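Local coordinates for choline dehydrogenase and related flavoproteins (Aspergillus oryzae, PDB 3Q9T), which oxidises formate as a flavin-dependent formate oxidase of the glucose-methanol-choline oxidoreductase family, carrying 8-formyl-FAD at its catalytic site, at residues 104-109 against 121-126; 117-122 against 527-532. One frame throughout, in Å; residues are numbered along the deposited sequence.

Contact 1 of 2, residues 104-109 against 121-126; sequences GHKATF and TWDPLV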
loop_
_atom_site.group_PDB
_atom_site.type_symbol
_atom_site.label_atom_id
_atom_site.label_comp_id
_atom_site.label_asym_id
_atom_site.label_seq_id
_atom_site.Cartn_x
_atom_site.Cartn_y
_atom_site.Cartn_z
ATOM N N GLY A 104 13.319 -2.032 -29.080
ATOM C CA GLY A 104 14.215 -2.659 -28.133
ATOM C C GLY A 104 15.529 -3.137 -28.738
ATOM O O GLY A 104 15.791 -2.961 -29.923
ATOM N N HIS A 105 16.351 -3.775 -27.915
ATOM C CA HIS A 105 17.728 -4.049 -28.274
ATOM C C HIS A 105 17.843 -5.435 -28.895
ATOM O O HIS A 105 17.244 -6.383 -28.420
ATOM C CB HIS A 105 18.615 -3.919 -27.036
ATOM C CG HIS A 105 20.079 -3.855 -27.336
ATOM N ND1 HIS A 105 20.841 -4.980 -27.564
ATOM C CD2 HIS A 105 20.927 -2.799 -27.421
ATOM C CE1 HIS A 105 22.096 -4.621 -27.780
ATOM N NE2 HIS A 105 22.175 -3.304 -27.699
ATOM N N LYS A 106 18.596 -5.525 -29.984
ATOM C CA LYS A 106 18.797 -6.777 -30.704
ATOM C C LYS A 106 19.277 -7.932 -29.812
ATOM O O LYS A 106 18.805 -9.054 -29.930
ATOM C CB LYS A 106 19.787 -6.550 -31.861
ATOM C CG LYS A 106 20.366 -7.830 -32.495
ATOM C CD LYS A 106 21.209 -7.475 -33.737
ATOM C CE LYS A 106 22.271 -8.526 -34.033
ATOM N NZ LYS A 106 21.730 -9.906 -34.155
ATOM N N ALA A 107 20.212 -7.659 -28.917
ATOM C CA ALA A 107 20.756 -8.714 -28.080
ATOM C C ALA A 107 19.663 -9.342 -27.221
ATOM O O ALA A 107 19.716 -10.527 -26.890
ATOM C CB ALA A 107 21.859 -8.168 -27.207
ATOM N N THR A 108 18.673 -8.539 -26.862
ATOM C CA THR A 108 17.623 -9.013 -25.977
ATOM C C THR A 108 16.667 -9.933 -26.723
ATOM O O THR A 108 16.302 -11.009 -26.237
ATOM C CB THR A 108 16.877 -7.843 -25.330
ATOM O OG1 THR A 108 17.764 -7.173 -24.422
ATOM C CG2 THR A 108 15.658 -8.343 -24.567
ATOM N N PHE A 109 16.283 -9.525 -27.923
ATOM C CA PHE A 109 15.377 -10.333 -28.719
ATOM C C PHE A 109 16.073 -11.617 -29.168
ATOM O O PHE A 109 15.450 -12.667 -29.263
ATOM C CB PHE A 109 14.889 -9.546 -29.924
ATOM C CG PHE A 109 13.775 -8.579 -29.615
ATOM C CD1 PHE A 109 12.450 -9.001 -29.612
ATOM C CD2 PHE A 109 14.050 -7.243 -29.372
ATOM C CE1 PHE A 109 11.410 -8.102 -29.358
ATOM C CE2 PHE A 109 13.034 -6.341 -29.127
ATOM C CZ PHE A 109 11.706 -6.773 -29.109
ATOM N N THR A 121 13.956 -14.398 -32.947
ATOM C CA THR A 121 15.165 -13.619 -32.670
ATOM C C THR A 121 15.103 -12.295 -33.440
ATOM O O THR A 121 14.175 -12.071 -34.223
ATOM C CB THR A 121 16.447 -14.381 -33.037
ATOM O OG1 THR A 121 16.391 -14.778 -34.407
ATOM C CG2 THR A 121 16.598 -15.615 -32.178
ATOM N N TRP A 122 16.077 -11.419 -33.218
ATOM C CA TRP A 122 16.030 -10.090 -33.815
ATOM C C TRP A 122 15.705 -10.068 -35.325
ATOM O O TRP A 122 14.630 -9.594 -35.739
ATOM C CB TRP A 122 17.301 -9.283 -33.504
ATOM C CG TRP A 122 17.208 -7.927 -34.102
ATOM C CD1 TRP A 122 17.832 -7.493 -35.230
ATOM C CD2 TRP A 122 16.379 -6.841 -33.654
ATOM N NE1 TRP A 122 17.457 -6.202 -35.504
ATOM C CE2 TRP A 122 16.576 -5.775 -34.547
ATOM C CE3 TRP A 122 15.511 -6.661 -32.563
ATOM C CZ2 TRP A 122 15.928 -4.538 -34.401
ATOM C CZ3 TRP A 122 14.869 -5.428 -32.416
ATOM C CH2 TRP A 122 15.080 -4.386 -33.336
ATOM N N ASP A 123 16.615 -10.571 -36.150
ATOM C CA ASP A 123 16.452 -10.441 -37.608
ATOM C C ASP A 123 15.091 -10.926 -38.141
ATOM O O ASP A 123 14.382 -10.170 -38.816
ATOM C CB ASP A 123 17.615 -11.105 -38.355
ATOM C CG ASP A 123 18.957 -10.453 -38.031
ATOM O OD1 ASP A 123 19.001 -9.208 -37.941
ATOM O OD2 ASP A 123 19.956 -11.182 -37.854
ATOM N N PRO A 124 14.713 -12.178 -37.834
ATOM C CA PRO A 124 13.394 -12.658 -38.272
ATOM C C PRO A 124 12.236 -11.794 -37.776
ATOM O O PRO A 124 11.241 -11.697 -38.466
ATOM C CB PRO A 124 13.312 -14.058 -37.664
ATOM C CG PRO A 124 14.732 -14.469 -37.492
ATOM C CD PRO A 124 15.472 -13.223 -37.129
ATOM N N LEU A 125 12.369 -11.162 -36.616
ATOM C CA LEU A 125 11.280 -10.361 -36.055
ATOM C C LEU A 125 11.206 -8.916 -36.588
ATOM O O LEU A 125 10.137 -8.291 -36.575
ATOM C CB LEU A 125 11.363 -10.362 -34.523
ATOM C CG LEU A 125 10.936 -11.669 -33.858
ATOM C CD1 LEU A 125 11.012 -11.558 -32.349
ATOM C CD2 LEU A 125 9.508 -11.999 -34.277
ATOM N N VAL A 126 12.334 -8.383 -37.054
ATOM C CA VAL A 126 12.349 -7.034 -37.631
ATOM C C VAL A 126 11.140 -6.682 -38.506
ATOM O O VAL A 126 10.528 -5.636 -38.311
ATOM C CB VAL A 126 13.645 -6.745 -38.418
ATOM C CG1 VAL A 126 13.444 -5.556 -39.380
ATOM C CG2 VAL A 126 14.781 -6.470 -37.457
HETATM O O HOH W 1 19.120 -11.825 -35.101
HETATM O O HOH W 2 22.053 -11.474 -36.366
#

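Contact 2 of 2, residues 117-122 against 527-532; sequences GKEWTW and DPKLKV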
loop_
_atom_site.group_PDB
_atom_site.type_symbol
_atom_site.label_atom_id
_atom_site.label_comp_id
_atom_site.label_asym_id
_atom_site.label_seq_id
_atom_site.Cartn_x
_atom_site.Cartn_y
_atom_site.Cartn_z
ATOM N N GLY A 117 13.051 -20.505 -30.246
ATOM C CA GLY A 117 13.899 -20.942 -31.339
ATOM C C GLY A 117 14.213 -19.780 -32.265
ATOM O O GLY A 117 13.859 -18.629 -31.993
ATOM N N LYS A 118 14.866 -20.088 -33.379
ATOM C CA LYS A 118 15.425 -19.058 -34.249
ATOM C C LYS A 118 14.410 -18.033 -34.746
ATOM O O LYS A 118 14.733 -16.861 -34.891
ATOM C CB LYS A 118 16.145 -19.700 -35.444
ATOM C CG LYS A 118 17.555 -19.186 -35.644
ATOM C CD LYS A 118 18.403 -19.432 -34.399
ATOM C CE LYS A 118 19.851 -18.965 -34.595
ATOM N NZ LYS A 118 19.949 -17.529 -35.024
ATOM N N GLU A 119 13.190 -18.462 -35.027
ATOM C CA GLU A 119 12.218 -17.540 -35.609
ATOM C C GLU A 119 11.813 -16.424 -34.633
ATOM O O GLU A 119 11.224 -15.409 -35.027
ATOM C CB GLU A 119 10.990 -18.306 -36.142
ATOM C CG GLU A 119 10.120 -18.965 -35.064
ATOM C CD GLU A 119 8.937 -19.755 -35.642
ATOM O OE1 GLU A 119 8.161 -19.202 -36.460
ATOM O OE2 GLU A 119 8.790 -20.941 -35.271
ATOM N N TRP A 120 12.116 -16.604 -33.354
ATOM C CA TRP A 120 11.874 -15.531 -32.395
ATOM C C TRP A 120 13.178 -14.856 -31.973
ATOM O O TRP A 120 13.480 -14.774 -30.787
ATOM C CB TRP A 120 11.130 -16.044 -31.162
ATOM C CG TRP A 120 9.678 -16.415 -31.416
ATOM C CD1 TRP A 120 9.184 -17.661 -31.669
ATOM C CD2 TRP A 120 8.550 -15.526 -31.430
ATOM N NE1 TRP A 120 7.815 -17.608 -31.834
ATOM C CE2 TRP A 120 7.403 -16.307 -31.700
ATOM C CE3 TRP A 120 8.400 -14.145 -31.255
ATOM C CZ2 TRP A 120 6.127 -15.755 -31.789
ATOM C CZ3 TRP A 120 7.128 -13.595 -31.347
ATOM C CH2 TRP A 120 6.004 -14.402 -31.601
ATOM N N THR A 121 13.956 -14.398 -32.947
ATOM C CA THR A 121 15.165 -13.619 -32.670
ATOM C C THR A 121 15.103 -12.295 -33.440
ATOM O O THR A 121 14.175 -12.071 -34.223
ATOM C CB THR A 121 16.447 -14.381 -33.037
ATOM O OG1 THR A 121 16.391 -14.778 -34.407
ATOM C CG2 THR A 121 16.598 -15.615 -32.178
ATOM N N TRP A 122 16.077 -11.419 -33.218
ATOM C CA TRP A 122 16.030 -10.090 -33.815
ATOM C C TRP A 122 15.705 -10.068 -35.325
ATOM O O TRP A 122 14.630 -9.594 -35.739
ATOM C CB TRP A 122 17.301 -9.283 -33.504
ATOM C CG TRP A 122 17.208 -7.927 -34.102
ATOM C CD1 TRP A 122 17.832 -7.493 -35.230
ATOM C CD2 TRP A 122 16.379 -6.841 -33.654
ATOM N NE1 TRP A 122 17.457 -6.202 -35.504
ATOM C CE2 TRP A 122 16.576 -5.775 -34.547
ATOM C CE3 TRP A 122 15.511 -6.661 -32.563
ATOM C CZ2 TRP A 122 15.928 -4.538 -34.401
ATOM C CZ3 TRP A 122 14.869 -5.428 -32.416
ATOM C CH2 TRP A 122 15.080 -4.386 -33.336
ATOM N N ASP A 527 3.639 -22.654 -27.312
ATOM C CA ASP A 527 4.778 -23.080 -28.114
ATOM C C ASP A 527 5.216 -21.989 -29.095
ATOM O O ASP A 527 4.641 -20.891 -29.117
ATOM C CB ASP A 527 4.495 -24.424 -28.826
ATOM C CG ASP A 527 3.440 -24.314 -29.926
ATOM O OD1 ASP A 527 3.072 -23.187 -30.329
ATOM O OD2 ASP A 527 2.986 -25.371 -30.403
ATOM N N PRO A 528 6.240 -22.281 -29.914
ATOM C CA PRO A 528 6.701 -21.233 -30.829
ATOM C C PRO A 528 5.653 -20.741 -31.831
ATOM O O PRO A 528 5.829 -19.658 -32.382
ATOM C CB PRO A 528 7.885 -21.894 -31.541
ATOM C CG PRO A 528 8.445 -22.811 -30.511
ATOM C CD PRO A 528 7.208 -23.388 -29.821
ATOM N N LYS A 529 4.592 -21.504 -32.074
ATOM C CA LYS A 529 3.531 -21.028 -32.951
ATOM C C LYS A 529 2.417 -20.408 -32.119
ATOM O O LYS A 529 1.308 -20.204 -32.600
ATOM C CB LYS A 529 2.995 -22.153 -33.831
ATOM C CG LYS A 529 4.096 -22.916 -34.584
ATOM C CD LYS A 529 4.948 -21.996 -35.454
ATOM C CE LYS A 529 6.001 -22.795 -36.201
ATOM N NZ LYS A 529 6.704 -21.931 -37.175
ATOM N N LEU A 530 2.735 -20.133 -30.856
ATOM C CA LEU A 530 1.828 -19.436 -29.958
ATOM C C LEU A 530 0.599 -20.279 -29.663
ATOM O O LEU A 530 -0.420 -19.758 -29.221
ATOM C CB LEU A 530 1.426 -18.068 -30.527
ATOM C CG LEU A 530 2.581 -17.075 -30.685
ATOM C CD1 LEU A 530 2.063 -15.746 -31.190
ATOM C CD2 LEU A 530 3.333 -16.902 -29.355
ATOM N N LYS A 531 0.708 -21.581 -29.901
ATOM C CA LYS A 531 -0.347 -22.521 -29.513
ATOM C C LYS A 531 -0.204 -22.911 -28.045
ATOM O O LYS A 531 0.906 -23.200 -27.585
ATOM C CB LYS A 531 -0.297 -23.785 -30.375
ATOM C CG LYS A 531 -0.576 -23.539 -31.844
ATOM C CD LYS A 531 -0.430 -24.821 -32.627
ATOM C CE LYS A 531 -0.859 -24.628 -34.051
ATOM N NZ LYS A 531 -1.117 -25.948 -34.660
ATOM N N VAL A 532 -1.323 -22.927 -27.317
ATOM C CA VAL A 532 -1.317 -23.331 -25.908
ATOM C C VAL A 532 -0.892 -24.807 -25.753
ATOM O O VAL A 532 -1.546 -25.712 -26.284
ATOM C CB VAL A 532 -2.695 -23.062 -25.235
ATOM C CG1 VAL A 532 -2.707 -23.542 -23.786
ATOM C CG2 VAL A 532 -3.036 -21.590 -25.290
#

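Contact 1 of 2, residues 104-109 against 121-126
Trp122, Phe109 and Lys106 bury the most surface where residues 104-109 meet 121-126, and no direct hydrogen bond crosses between the segments. The indole of Trp122, its CG anti to the backbone N (chi1 -179°), reaches toward the first turn of helix 106-110. Lys106 lays its aliphatic chain across one face: CB stands 3.9 Å from the centroid of the five-membered ring and 18° off its normal, a CH-pi contact, while Lys106 CG comes to 3.5 Å from Trp122 CB. The opposite face is covered by CG2 of Val126, one helical turn on. Phe109 meets the rim of the six-membered ring, its CD2 3.6 Å from Trp122 CE3; the two ring planes are inclined at 58°, so the pair is oblique. Leu125 CD1 lies 4.0 Å from Phe109 CD1, on the same side of the Phe109 plane as Trp122 CE3. Beyond the indole, Lys106 NZ forms a salt bridge with Asp110 and lies 4.3 Å from Asp123 OD2, too far for a direct bridge; a water accepting from Lys106 NZ at 2.7 Å and donating to Asp123 OD2 joins them. Where the backbones come closest, Thr121 CA points its hydrogen almost straight at Phe109 O. Asp110 also accepts from Trp122 N, tying the start of helix 122-131 to the end of helix 106-110, while helix 555-572 packs on Phe109 through Ser557 and on Leu125 through Lys564.

Contact 2 of 2, residues 117-122 against 527-532
Two polar links, one neutral and one charged, join the loop 117-122 to the beta turn in 527-532. The indole N-H of Trp120 is satisfied by the carbonyl of Pro528: NE1 lies 2.9 Å from Pro528 O with an N-H...O angle of 170°, the oxygen sits in the ring plane, and the donor meets a lone pair in the carbonyl plane. This nearly straight bond fixes the edge of a buried ring, whose CZ2 also rests 3.9 Å from Leu530 CD2. Beside it, Lys529 NZ bridges to Glu119, reaching OE2 at 3.0 Å on the syn lone pair and OE1 only weakly. Glu119 OE1 has a second cation in Lys564 of helix 555-572, so two lysines share one carboxylate and probably help keep it ionised; Lys564 also makes a cation-pi contact with Trp120. Within the loop, Thr121 OG1 donates to Lys118 O, and Trp120 N is bonded to Gly117 O. Across the turn, Leu530 N donates to Asp527 O at 2.7 Å and Asp527 N to Lys531 O at 2.8 Å, braced by Asp527 OD1, which accepts from Lys531 N and, weakly, Lys529 N. The backbone angles of Pro528 and Lys529 and the left-handed Leu530 (phi 66°) make this a type I turn with a G1 beta bulge, leading toward strand 538-540, an outer strand of the parallel, Rossmann-type FAD-binding sheet.

Thr121 and Trp122 belong to both contacts, whose centres lie 13 Å apart on the same side of the chain's centre. Contact 1 is largely buried and local, pairing the short helix 106-110 with the start of helix 122-131 through aromatic and aliphatic surfaces, with charge bridged by water at its rim. Contact 2 is only partly buried and joins loops 405 residues apart, relying on direct hydrogen bonds and an ion pair. They touch where Pro124 packs on the backbone carbonyls of Lys118 and Glu119, and where Leu125 CD1 lies 3.8 Å from Trp120 CE3. Helix 555-572 is common to both: its Lys564 packs against contact 1 but is an ionic partner in contact 2.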